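Local coordinates for glucose-6-phosphate isomerase like protein (Thermus thermophilus, PDB 1WIW) that probably interconverts glucose 6-phosphate or mannose 6-phosphate with fructose 6-phosphate, using a two-domain SIS fold, at residues K154-A157 with Y158-E162; Y267-A270 with L271-G274; E232-E235 with S236-A240; R2-R6 with E7-L11. All blocks are in the same frame, centred on the assembly; numbering follows the deposited sequence.

Overall arrangement
Followed from the N terminus, the four contacts come in series as contacts 4, 1, 3 and 2; none nests in or crosses another, and each closes only a short turn of one continuous stretch. Contact 4 folds the N-terminal loop, contact 1 finishes helix 152-160, contact 3 joins helix 225-234 to strand 240-244, and contact 2 ends helix 251-272. Contacts 1, 2 and 4 form one touching cluster: Lys154 forms a salt bridge with Asp5, Leu272 packs on Tyr158, and Arg2 reaches the carbonyl of Leu272. Contact 3 lies farther off, its centre about 25 Å from that of contact 2, and meets contact 1 through Thr159 and Ala240.

Contact 1 (K154-A157 with Y158-E162); sequences KFLA and YTLLE
Leu156 and Leu160, one helical turn apart, supply the apolar part of this local contact: CD1 of Leu156 lies 3.9 Å from CD1 of Leu160, and the other methyl of Leu160, CD2, approaches Leu156 CG. The two side chains slant across each other. Leu156 holds CG trans to its backbone N (chi1 -178°), whereas both torsions of Leu160 fall away from staggered values (chi1 -92°, chi2 29°), which suggests that its isobutyl group is fitted to a confined site. Beside this pair, Leu160 N donates to Leu156 O at 2.9 Å.

Residues 154-160 close helix 152-160, Leu161 being the first to leave helical angles before strand 164-168 in the parallel sheet of the C-terminal SIS domain. Leu160 also rests on Ala217 and Val219 of strand 216-221, and Leu156 on Thr265 of helix 251-272. With an alanine at Leu160, both methyls that meet Leu156 would be lost and a gap would probably open between the helix and strand 216-221.

Another flank carries Tyr158. Its CG stands beside the backbone N, which directs the ring back along the helix until CD2 is 3.2 Å from Lys154 O, an oblique approach. That carbonyl also accepts the backbone bond from Tyr158 N. The hydroxyl of Tyr158 and the ammonium of Lys154 both reach the N-terminal loop, at Leu4 N and Asp5 OD2 respectively, and Lys154 NZ also donates to Pro144 O. Thr159 OG1 lies 3.4 Å from Phe155 O, a weak and unsettled interaction, and 4.2 Å from CE2 of the Phe155 ring.

Contact 2 (Y267-A270 with L271-G274); sequences YYLA and LLYG
Leu272 N donates to Tyr268 O at 2.9 Å with an N-H...O angle of 149°, a sound backbone bond in the last turns of helix 251-272. Next to it, Tyr273 N reaches Leu269 O at 3.1 Å and, more weakly, Ala270 O. Gly274 then leaves the helix with a positive phi of 69°, and its N is bonded to Leu271 O at 2.9 Å. This is a Schellman motif, and such a phi by itself favours glycine.

Two groups of side chains flank the backbone. In the first, Leu271 leans on Tyr267: CD1 comes within 3.6 Å of CE2, and CG stands over one face of the ring, displaced toward the rim. The same CD1 is 4.3 Å from Tyr268 CD2. The two tyrosines are themselves set against each other, with Tyr267 CD2 lying 3.8 Å above a face of the Tyr268 ring and Tyr268 CE2 near the plane of the Tyr267 ring, at its edge. In the second group, Leu269 and Tyr273 run side by side in the same direction, CD1 of the leucine meeting CE2 of the ring at 3.5 Å. Leu269 places CG trans to the backbone N (chi1 179°), which turns its branch toward the helix end and so to the ring of Tyr273.

The phenolic hydroxyls have their strongest partners elsewhere: Asp13 for Tyr267, Leu142 O for Tyr268, and Glu162 N for Tyr273. Tyr273 also packs on Ala208 of the second subunit. Tyr267 lies against helix 17-23, while Tyr268 and Leu272 cover helix 152-160, so this helix end contacts both helices.

Contact 3 (E232-E235 with S236-A240); sequences EILE and SRVDA
The backbone turns back on Leu234 O, which accepts from Arg237 N at 2.9 Å and from Val238 N at 3.0 Å. The two donors arrive differently: Val238 N comes almost in line with the carbonyl bond, whereas Arg237 N stands well above the carbonyl plane (64° out of it).

Arg237 provides the main side-chain link. Its chain is extended from CG to NE and runs back past the carbonyl of Ile233, with CG 3.5 Å from Ile233 O. NH1 then closes on that oxygen at 2.6 Å; the acceptor lies at the guanidinium edge, only 8° out of its plane, and the N-H...O angle is 143°. The methyl CG2 of Ile233 sits 3.6 Å from the same NH1, so an apolar group borders the charged end. On the inner side, Leu234 CD2 touches Val238 CG1 at 4.1 Å, the two chains slanting across each other. Val238 CG2, wedged between its own N and carbonyl carbon, is 3.5 Å from Leu234 O.

These residues form the return from helix 225-234 to strand 240-244, the second half of a beta-alpha-beta crossover whose first strand, 216-221, adjoins 240-244 in the parallel sheet of the SIS domain. Leu234 and Val238 both rest on Ala218 of that first strand, and Leu234 and Ile233 also cover Phe202 of helix 198-204.

Arg237 NE has a further, long and weak ion pair with Glu207. Chemically, a cationic side chain bonded to a carbonyl near the C-terminal end of a helix is likely to be favoured by the negative end of the helix dipole.

Contact 4 (R2-R6 with E7-L11); sequences RDLDR and EETYL
Arg2 meets Thr9, its CB lying 4.4 Å from Thr9 CG2, while its guanidinium extends to Leu272 O. Asp3 follows, and its carbonyl oxygen is gripped twice: Thr9 OG1 donates at 2.8 Å and Arg6 N at 3.2 Å, from opposite faces of the carbonyl plane. The second of these bonds closes a type I beta turn from Asp3 to Arg6. Thr9 carries OG1 beside its backbone N (chi1 -65°), the position from which the hydroxyl meets the turn. The carboxylate of Asp3 adds an Asx turn, OD2 accepting from Asp5 N at 2.6 Å.

Leu4 offers its carbonyl to Tyr10, whose OH donates at 2.7 Å in the carbonyl plane, on a lone pair. The same oxygen lies at the edge of the Tyr10 ring, as does Arg6 O, which is 3.6 Å from CD1. A phenylalanine in place of Tyr10 would leave Leu4 O without this in-plane donor, so the turn would probably be tied less firmly to the ring.

The carboxylate of Asp5 is held by Val148 N and by Lys154 NZ, which also bonds to Leu4 O. Arg6, bent at chi3, forms a salt bridge with Glu8: NE meets OE1 at a very short, doubtful 2.5 Å, and NH1 adds a weak bond to the same oxygen. The guanidinium and carboxylate planes stand 86° apart. Arg6 O also accepts from Thr9 N at 3.1 Å.

The loop precedes helix 17-23 and lies over two others: Leu4 and Tyr10 pack on helix 251-272, and Asp3 touches Tyr158 of helix 152-160.

Contact 1 (K154-A157 with Y158-E162)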
loop_
_atom_site.group_PDB
_atom_site.type_symbol
_atom_site.label_atom_id
_atom_site.label_comp_id
_atom_site.label_asym_id
_atom_site.label_seq_id
_atom_site.Cartn_x
_atom_site.Cartn_y
_atom_site.Cartn_z
ATOM N N LYS B 154 -19.857 9.950 -12.934
ATOM C CA LYS B 154 -20.024 9.557 -14.332
ATOM C C LYS B 154 -18.925 10.214 -15.154
ATOM O O LYS B 154 -18.312 9.575 -16.003
ATOM C CB LYS B 154 -21.388 9.995 -14.886
ATOM C CG LYS B 154 -22.567 9.203 -14.350
ATOM C CD LYS B 154 -23.860 9.548 -15.079
ATOM C CE LYS B 154 -25.055 8.800 -14.489
ATOM N NZ LYS B 154 -26.340 9.205 -15.136
ATOM N N PHE B 155 -18.686 11.498 -14.901
ATOM C CA PHE B 155 -17.662 12.231 -15.629
ATOM C C PHE B 155 -16.288 11.595 -15.428
ATOM O O PHE B 155 -15.561 11.384 -16.394
ATOM C CB PHE B 155 -17.617 13.693 -15.181
ATOM C CG PHE B 155 -16.762 14.566 -16.063
ATOM C CD1 PHE B 155 -17.279 15.108 -17.239
ATOM C CD2 PHE B 155 -15.428 14.809 -15.744
ATOM C CE1 PHE B 155 -16.478 15.878 -18.087
ATOM C CE2 PHE B 155 -14.616 15.574 -16.586
ATOM C CZ PHE B 155 -15.144 16.109 -17.760
ATOM N N LEU B 156 -15.937 11.288 -14.178
ATOM C CA LEU B 156 -14.633 10.685 -13.881
ATOM C C LEU B 156 -14.502 9.286 -14.486
ATOM O O LEU B 156 -13.426 8.894 -14.935
ATOM C CB LEU B 156 -14.400 10.613 -12.366
ATOM C CG LEU B 156 -13.043 10.046 -11.914
ATOM C CD1 LEU B 156 -11.912 10.837 -12.576
ATOM C CD2 LEU B 156 -12.919 10.115 -10.386
ATOM N N ALA B 157 -15.600 8.538 -14.499
ATOM C CA ALA B 157 -15.587 7.190 -15.051
ATOM C C ALA B 157 -15.142 7.246 -16.510
ATOM O O ALA B 157 -14.323 6.441 -16.952
ATOM C CB ALA B 157 -16.982 6.555 -14.929
ATOM N N TYR B 158 -15.675 8.208 -17.254
ATOM C CA TYR B 158 -15.302 8.364 -18.654
ATOM C C TYR B 158 -13.811 8.671 -18.786
ATOM O O TYR B 158 -13.152 8.198 -19.709
ATOM C CB TYR B 158 -16.134 9.470 -19.306
ATOM C CG TYR B 158 -17.500 9.003 -19.762
ATOM C CD1 TYR B 158 -17.626 8.047 -20.773
ATOM C CD2 TYR B 158 -18.660 9.494 -19.174
ATOM C CE1 TYR B 158 -18.876 7.589 -21.185
ATOM C CE2 TYR B 158 -19.918 9.046 -19.578
ATOM C CZ TYR B 158 -20.016 8.091 -20.584
ATOM O OH TYR B 158 -21.248 7.630 -20.979
ATOM N N THR B 159 -13.281 9.459 -17.858
ATOM C CA THR B 159 -11.858 9.812 -17.871
ATOM C C THR B 159 -10.967 8.598 -17.575
ATOM O O THR B 159 -9.843 8.493 -18.083
ATOM C CB THR B 159 -11.546 10.898 -16.820
ATOM O OG1 THR B 159 -12.302 12.080 -17.110
ATOM C CG2 THR B 159 -10.055 11.229 -16.820
ATOM N N LEU B 160 -11.470 7.690 -16.742
ATOM C CA LEU B 160 -10.719 6.497 -16.368
ATOM C C LEU B 160 -10.891 5.344 -17.363
ATOM O O LEU B 160 -10.143 4.366 -17.325
ATOM C CB LEU B 160 -11.136 6.053 -14.957
ATOM C CG LEU B 160 -10.343 6.578 -13.748
ATOM C CD1 LEU B 160 -9.756 7.942 -14.020
ATOM C CD2 LEU B 160 -11.243 6.598 -12.523
ATOM N N LEU B 161 -11.865 5.471 -18.261
ATOM C CA LEU B 161 -12.124 4.433 -19.253
ATOM C C LEU B 161 -10.874 4.140 -20.082
ATOM O O LEU B 161 -10.300 5.037 -20.697
ATOM C CB LEU B 161 -13.278 4.853 -20.172
ATOM C CG LEU B 161 -13.632 3.920 -21.336
ATOM C CD1 LEU B 161 -14.019 2.549 -20.823
ATOM C CD2 LEU B 161 -14.772 4.528 -22.143
ATOM N N GLU B 162 -10.457 2.876 -20.074
ATOM C CA GLU B 162 -9.282 2.422 -20.812
ATOM C C GLU B 162 -7.983 3.108 -20.401
ATOM O O GLU B 162 -7.086 3.332 -21.220
ATOM C CB GLU B 162 -9.520 2.568 -22.316
ATOM C CG GLU B 162 -10.591 1.611 -22.820
ATOM C CD GLU B 162 -10.824 1.711 -24.308
ATOM O OE1 GLU B 162 -9.855 1.530 -25.076
ATOM O OE2 GLU B 162 -11.980 1.966 -24.709
#

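Contact 2 (Y267-A270 with L271-G274)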
loop_
_atom_site.group_PDB
_atom_site.type_symbol
_atom_site.label_atom_id
_atom_site.label_comp_id
_atom_site.label_asym_id
_atom_site.label_seq_id
_atom_site.Cartn_x
_atom_site.Cartn_y
_atom_site.Cartn_z
ATOM N N TYR B 267 -18.562 2.163 -9.864
ATOM C CA TYR B 267 -19.836 1.592 -10.310
ATOM C C TYR B 267 -20.069 1.924 -11.783
ATOM O O TYR B 267 -20.358 1.038 -12.598
ATOM C CB TYR B 267 -20.991 2.164 -9.476
ATOM C CG TYR B 267 -22.378 1.777 -9.968
ATOM C CD1 TYR B 267 -22.928 0.526 -9.675
ATOM C CD2 TYR B 267 -23.118 2.648 -10.765
ATOM C CE1 TYR B 267 -24.190 0.152 -10.171
ATOM C CE2 TYR B 267 -24.375 2.285 -11.267
ATOM C CZ TYR B 267 -24.902 1.039 -10.970
ATOM O OH TYR B 267 -26.127 0.679 -11.500
ATOM N N TYR B 268 -19.957 3.210 -12.110
ATOM C CA TYR B 268 -20.145 3.673 -13.482
ATOM C C TYR B 268 -19.073 3.139 -14.433
ATOM O O TYR B 268 -19.364 2.857 -15.595
ATOM C CB TYR B 268 -20.178 5.206 -13.525
ATOM C CG TYR B 268 -21.439 5.783 -12.916
ATOM C CD1 TYR B 268 -21.380 6.691 -11.854
ATOM C CD2 TYR B 268 -22.701 5.386 -13.379
ATOM C CE1 TYR B 268 -22.555 7.190 -11.257
ATOM C CE2 TYR B 268 -23.877 5.875 -12.793
ATOM C CZ TYR B 268 -23.797 6.771 -11.733
ATOM O OH TYR B 268 -24.955 7.217 -11.128
ATOM N N LEU B 269 -17.842 2.983 -13.952
ATOM C CA LEU B 269 -16.788 2.466 -14.819
ATOM C C LEU B 269 -17.123 1.034 -15.235
ATOM O O LEU B 269 -16.939 0.654 -16.390
ATOM C CB LEU B 269 -15.427 2.513 -14.114
ATOM C CG LEU B 269 -14.224 1.984 -14.910
ATOM C CD1 LEU B 269 -14.115 2.697 -16.259
ATOM C CD2 LEU B 269 -12.958 2.195 -14.107
ATOM N N ALA B 270 -17.617 0.234 -14.293
ATOM C CA ALA B 270 -17.995 -1.141 -14.602
ATOM C C ALA B 270 -19.054 -1.130 -15.704
ATOM O O ALA B 270 -18.986 -1.923 -16.649
ATOM C CB ALA B 270 -18.544 -1.836 -13.358
ATOM N N LEU B 271 -20.026 -0.224 -15.586
ATOM C CA LEU B 271 -21.081 -0.122 -16.591
ATOM C C LEU B 271 -20.487 0.244 -17.948
ATOM O O LEU B 271 -20.941 -0.248 -18.982
ATOM C CB LEU B 271 -22.139 0.912 -16.175
ATOM C CG LEU B 271 -22.908 0.601 -14.882
ATOM C CD1 LEU B 271 -24.116 1.528 -14.763
ATOM C CD2 LEU B 271 -23.373 -0.849 -14.891
ATOM N N LEU B 272 -19.473 1.103 -17.951
ATOM C CA LEU B 272 -18.823 1.486 -19.204
ATOM C C LEU B 272 -18.133 0.284 -19.863
ATOM O O LEU B 272 -18.043 0.208 -21.089
ATOM C CB LEU B 272 -17.809 2.610 -18.962
ATOM C CG LEU B 272 -18.398 3.985 -18.621
ATOM C CD1 LEU B 272 -17.272 4.980 -18.374
ATOM C CD2 LEU B 272 -19.277 4.465 -19.765
ATOM N N TYR B 273 -17.647 -0.654 -19.055
ATOM C CA TYR B 273 -17.007 -1.853 -19.593
ATOM C C TYR B 273 -18.053 -2.941 -19.834
ATOM O O TYR B 273 -17.736 -4.031 -20.294
ATOM C CB TYR B 273 -15.937 -2.386 -18.635
ATOM C CG TYR B 273 -14.676 -1.555 -18.598
ATOM C CD1 TYR B 273 -14.010 -1.219 -19.775
ATOM C CD2 TYR B 273 -14.131 -1.123 -17.384
ATOM C CE1 TYR B 273 -12.836 -0.477 -19.750
ATOM C CE2 TYR B 273 -12.952 -0.380 -17.349
ATOM C CZ TYR B 273 -12.312 -0.062 -18.538
ATOM O OH TYR B 273 -11.138 0.657 -18.519
ATOM N N GLY B 274 -19.302 -2.634 -19.502
ATOM C CA GLY B 274 -20.377 -3.590 -19.697
ATOM C C GLY B 274 -20.325 -4.805 -18.794
ATOM O O GLY B 274 -20.789 -5.880 -19.169
#

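Contact 3 (E232-E235 with S236-A240)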
loop_
_atom_site.group_PDB
_atom_site.type_symbol
_atom_site.label_atom_id
_atom_site.label_comp_id
_atom_site.label_asym_id
_atom_site.label_seq_id
_atom_site.Cartn_x
_atom_site.Cartn_y
_atom_site.Cartn_z
ATOM N N GLU B 232 1.768 19.622 -9.772
ATOM C CA GLU B 232 2.833 20.246 -10.556
ATOM C C GLU B 232 3.763 19.200 -11.173
ATOM O O GLU B 232 4.245 19.364 -12.292
ATOM C CB GLU B 232 3.645 21.215 -9.690
ATOM C CG GLU B 232 4.780 21.902 -10.448
ATOM C CD GLU B 232 5.443 23.015 -9.649
ATOM O OE1 GLU B 232 4.780 24.045 -9.388
ATOM O OE2 GLU B 232 6.629 22.856 -9.281
ATOM N N ILE B 233 4.003 18.114 -10.450
ATOM C CA ILE B 233 4.876 17.058 -10.947
ATOM C C ILE B 233 4.207 16.171 -12.004
ATOM O O ILE B 233 4.750 15.965 -13.092
ATOM C CB ILE B 233 5.375 16.173 -9.777
ATOM C CG1 ILE B 233 6.287 17.003 -8.865
ATOM C CG2 ILE B 233 6.108 14.944 -10.316
ATOM C CD1 ILE B 233 6.681 16.312 -7.576
ATOM N N LEU B 234 3.019 15.667 -11.687
ATOM C CA LEU B 234 2.290 14.773 -12.588
ATOM C C LEU B 234 1.730 15.418 -13.852
ATOM O O LEU B 234 1.555 14.753 -14.871
ATOM C CB LEU B 234 1.147 14.100 -11.827
ATOM C CG LEU B 234 1.547 13.258 -10.615
ATOM C CD1 LEU B 234 0.308 12.794 -9.875
ATOM C CD2 LEU B 234 2.361 12.072 -11.074
ATOM N N GLU B 235 1.450 16.712 -13.780
ATOM C CA GLU B 235 0.874 17.440 -14.902
ATOM C C GLU B 235 1.525 17.112 -16.250
ATOM O O GLU B 235 0.843 16.782 -17.221
ATOM C CB GLU B 235 0.963 18.942 -14.624
ATOM C CG GLU B 235 -0.160 19.751 -15.234
ATOM C CD GLU B 235 -0.093 21.216 -14.846
ATOM O OE1 GLU B 235 -0.175 21.517 -13.636
ATOM O OE2 GLU B 235 0.046 22.067 -15.752
ATOM N N SER B 236 2.848 17.192 -16.297
ATOM C CA SER B 236 3.597 16.923 -17.519
ATOM C C SER B 236 3.949 15.453 -17.727
ATOM O O SER B 236 4.395 15.066 -18.810
ATOM C CB SER B 236 4.893 17.729 -17.498
ATOM O OG SER B 236 5.637 17.422 -16.328
ATOM N N ARG B 237 3.741 14.633 -16.702
ATOM C CA ARG B 237 4.108 13.226 -16.793
ATOM C C ARG B 237 3.018 12.189 -17.059
ATOM O O ARG B 237 3.331 11.065 -17.444
ATOM C CB ARG B 237 4.898 12.841 -15.537
ATOM C CG ARG B 237 6.183 13.657 -15.353
ATOM C CD ARG B 237 6.928 13.268 -14.080
ATOM N NE ARG B 237 8.228 13.929 -13.966
ATOM C CZ ARG B 237 8.403 15.221 -13.695
ATOM N NH1 ARG B 237 7.363 16.021 -13.502
ATOM N NH2 ARG B 237 9.629 15.716 -13.614
ATOM N N VAL B 238 1.749 12.537 -16.867
ATOM C CA VAL B 238 0.695 11.558 -17.111
ATOM C C VAL B 238 -0.262 11.957 -18.227
ATOM O O VAL B 238 -0.384 13.132 -18.568
ATOM C CB VAL B 238 -0.123 11.265 -15.825
ATOM C CG1 VAL B 238 0.825 10.894 -14.685
ATOM C CG2 VAL B 238 -0.976 12.461 -15.458
ATOM N N ASP B 239 -0.941 10.957 -18.781
ATOM C CA ASP B 239 -1.889 11.151 -19.875
ATOM C C ASP B 239 -3.071 12.038 -19.477
ATOM O O ASP B 239 -3.488 12.904 -20.245
ATOM C CB ASP B 239 -2.401 9.790 -20.353
ATOM C CG ASP B 239 -3.148 9.875 -21.670
ATOM O OD1 ASP B 239 -4.280 9.350 -21.749
ATOM O OD2 ASP B 239 -2.603 10.459 -22.629
ATOM N N ALA B 240 -3.610 11.813 -18.282
ATOM C CA ALA B 240 -4.743 12.590 -17.781
ATOM C C ALA B 240 -4.622 12.765 -16.276
ATOM O O ALA B 240 -4.044 11.923 -15.591
ATOM C CB ALA B 240 -6.053 11.891 -18.115
#

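Contact 4 (R2-R6 with E7-L11)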
loop_
_atom_site.group_PDB
_atom_site.type_symbol
_atom_site.label_atom_id
_atom_site.label_comp_id
_atom_site.label_asym_id
_atom_site.label_seq_id
_atom_site.Cartn_x
_atom_site.Cartn_y
_atom_site.Cartn_z
ATOM N N ARG B 2 -20.286 3.104 -24.344
ATOM C CA ARG B 2 -21.576 3.102 -23.663
ATOM C C ARG B 2 -21.909 4.465 -23.058
ATOM O O ARG B 2 -21.020 5.208 -22.636
ATOM C CB ARG B 2 -21.598 2.010 -22.588
ATOM C CG ARG B 2 -21.376 0.603 -23.164
ATOM C CD ARG B 2 -21.512 -0.483 -22.111
ATOM N NE ARG B 2 -21.377 -1.819 -22.691
ATOM C CZ ARG B 2 -20.229 -2.350 -23.099
ATOM N NH1 ARG B 2 -20.208 -3.570 -23.621
ATOM N NH2 ARG B 2 -19.097 -1.672 -22.974
ATOM N N ASP B 3 -23.203 4.781 -23.035
ATOM C CA ASP B 3 -23.700 6.053 -22.525
ATOM C C ASP B 3 -24.351 5.858 -21.156
ATOM O O ASP B 3 -25.341 5.144 -21.026
ATOM C CB ASP B 3 -24.702 6.627 -23.535
ATOM C CG ASP B 3 -25.252 7.983 -23.130
ATOM O OD1 ASP B 3 -25.886 8.637 -23.989
ATOM O OD2 ASP B 3 -25.069 8.396 -21.967
ATOM N N LEU B 4 -23.774 6.494 -20.140
ATOM C CA LEU B 4 -24.270 6.394 -18.772
ATOM C C LEU B 4 -25.600 7.113 -18.578
ATOM O O LEU B 4 -26.175 7.095 -17.487
ATOM C CB LEU B 4 -23.222 6.943 -17.791
ATOM C CG LEU B 4 -21.892 6.169 -17.794
ATOM C CD1 LEU B 4 -20.884 6.837 -16.857
ATOM C CD2 LEU B 4 -22.144 4.722 -17.368
ATOM N N ASP B 5 -26.095 7.744 -19.639
ATOM C CA ASP B 5 -27.367 8.437 -19.553
ATOM C C ASP B 5 -28.475 7.702 -20.323
ATOM O O ASP B 5 -29.561 8.241 -20.538
ATOM C CB ASP B 5 -27.199 9.893 -20.012
ATOM C CG ASP B 5 -26.422 10.731 -18.989
ATOM O OD1 ASP B 5 -25.907 11.810 -19.332
ATOM O OD2 ASP B 5 -26.333 10.304 -17.820
ATOM N N ARG B 6 -28.192 6.461 -20.722
ATOM C CA ARG B 6 -29.175 5.623 -21.409
ATOM C C ARG B 6 -29.534 4.489 -20.445
ATOM O O ARG B 6 -28.651 3.815 -19.900
ATOM C CB ARG B 6 -28.608 5.060 -22.725
ATOM C CG ARG B 6 -28.559 6.087 -23.870
ATOM C CD ARG B 6 -27.916 5.508 -25.131
ATOM N NE ARG B 6 -28.677 4.397 -25.704
ATOM C CZ ARG B 6 -29.571 4.517 -26.683
ATOM N NH1 ARG B 6 -30.210 3.442 -27.130
ATOM N NH2 ARG B 6 -29.822 5.703 -27.221
ATOM N N GLU B 7 -30.830 4.277 -20.243
ATOM C CA GLU B 7 -31.301 3.269 -19.305
ATOM C C GLU B 7 -30.851 1.827 -19.527
ATOM O O GLU B 7 -30.578 1.114 -18.559
ATOM C CB GLU B 7 -32.828 3.303 -19.219
ATOM C CG GLU B 7 -33.358 2.705 -17.921
ATOM C CD GLU B 7 -34.869 2.574 -17.901
ATOM O OE1 GLU B 7 -35.559 3.539 -18.292
ATOM O OE2 GLU B 7 -35.365 1.505 -17.485
ATOM N N GLU B 8 -30.758 1.389 -20.779
ATOM C CA GLU B 8 -30.368 0.007 -21.042
ATOM C C GLU B 8 -28.934 -0.299 -20.623
ATOM O O GLU B 8 -28.541 -1.462 -20.530
ATOM C CB GLU B 8 -30.574 -0.350 -22.523
ATOM C CG GLU B 8 -29.532 0.188 -23.486
ATOM C CD GLU B 8 -29.733 1.649 -23.859
ATOM O OE1 GLU B 8 -28.964 2.140 -24.711
ATOM O OE2 GLU B 8 -30.645 2.305 -23.311
ATOM N N THR B 9 -28.162 0.748 -20.354
ATOM C CA THR B 9 -26.772 0.594 -19.939
ATOM C C THR B 9 -26.669 0.019 -18.526
ATOM O O THR B 9 -25.628 -0.507 -18.135
ATOM C CB THR B 9 -26.040 1.952 -19.988
ATOM O OG1 THR B 9 -25.985 2.404 -21.344
ATOM C CG2 THR B 9 -24.615 1.833 -19.439
ATOM N N TYR B 10 -27.763 0.095 -17.776
ATOM C CA TYR B 10 -27.784 -0.401 -16.405
ATOM C C TYR B 10 -28.312 -1.830 -16.227
ATOM O O TYR B 10 -28.234 -2.390 -15.133
ATOM C CB TYR B 10 -28.589 0.560 -15.522
ATOM C CG TYR B 10 -27.984 1.945 -15.431
ATOM C CD1 TYR B 10 -27.964 2.795 -16.540
ATOM C CD2 TYR B 10 -27.384 2.387 -14.251
ATOM C CE1 TYR B 10 -27.357 4.048 -16.477
ATOM C CE2 TYR B 10 -26.773 3.635 -14.179
ATOM C CZ TYR B 10 -26.761 4.458 -15.294
ATOM O OH TYR B 10 -26.140 5.683 -15.231
ATOM N N LEU B 11 -28.836 -2.430 -17.290
ATOM C CA LEU B 11 -29.363 -3.791 -17.192
ATOM C C LEU B 11 -28.348 -4.795 -16.635
ATOM O O LEU B 11 -28.722 -5.775 -15.995
ATOM C CB LEU B 11 -29.865 -4.257 -18.563
ATOM C CG LEU B 11 -31.101 -3.496 -19.058
ATOM C CD1 LEU B 11 -31.414 -3.856 -20.495
ATOM C CD2 LEU B 11 -32.280 -3.814 -18.144
#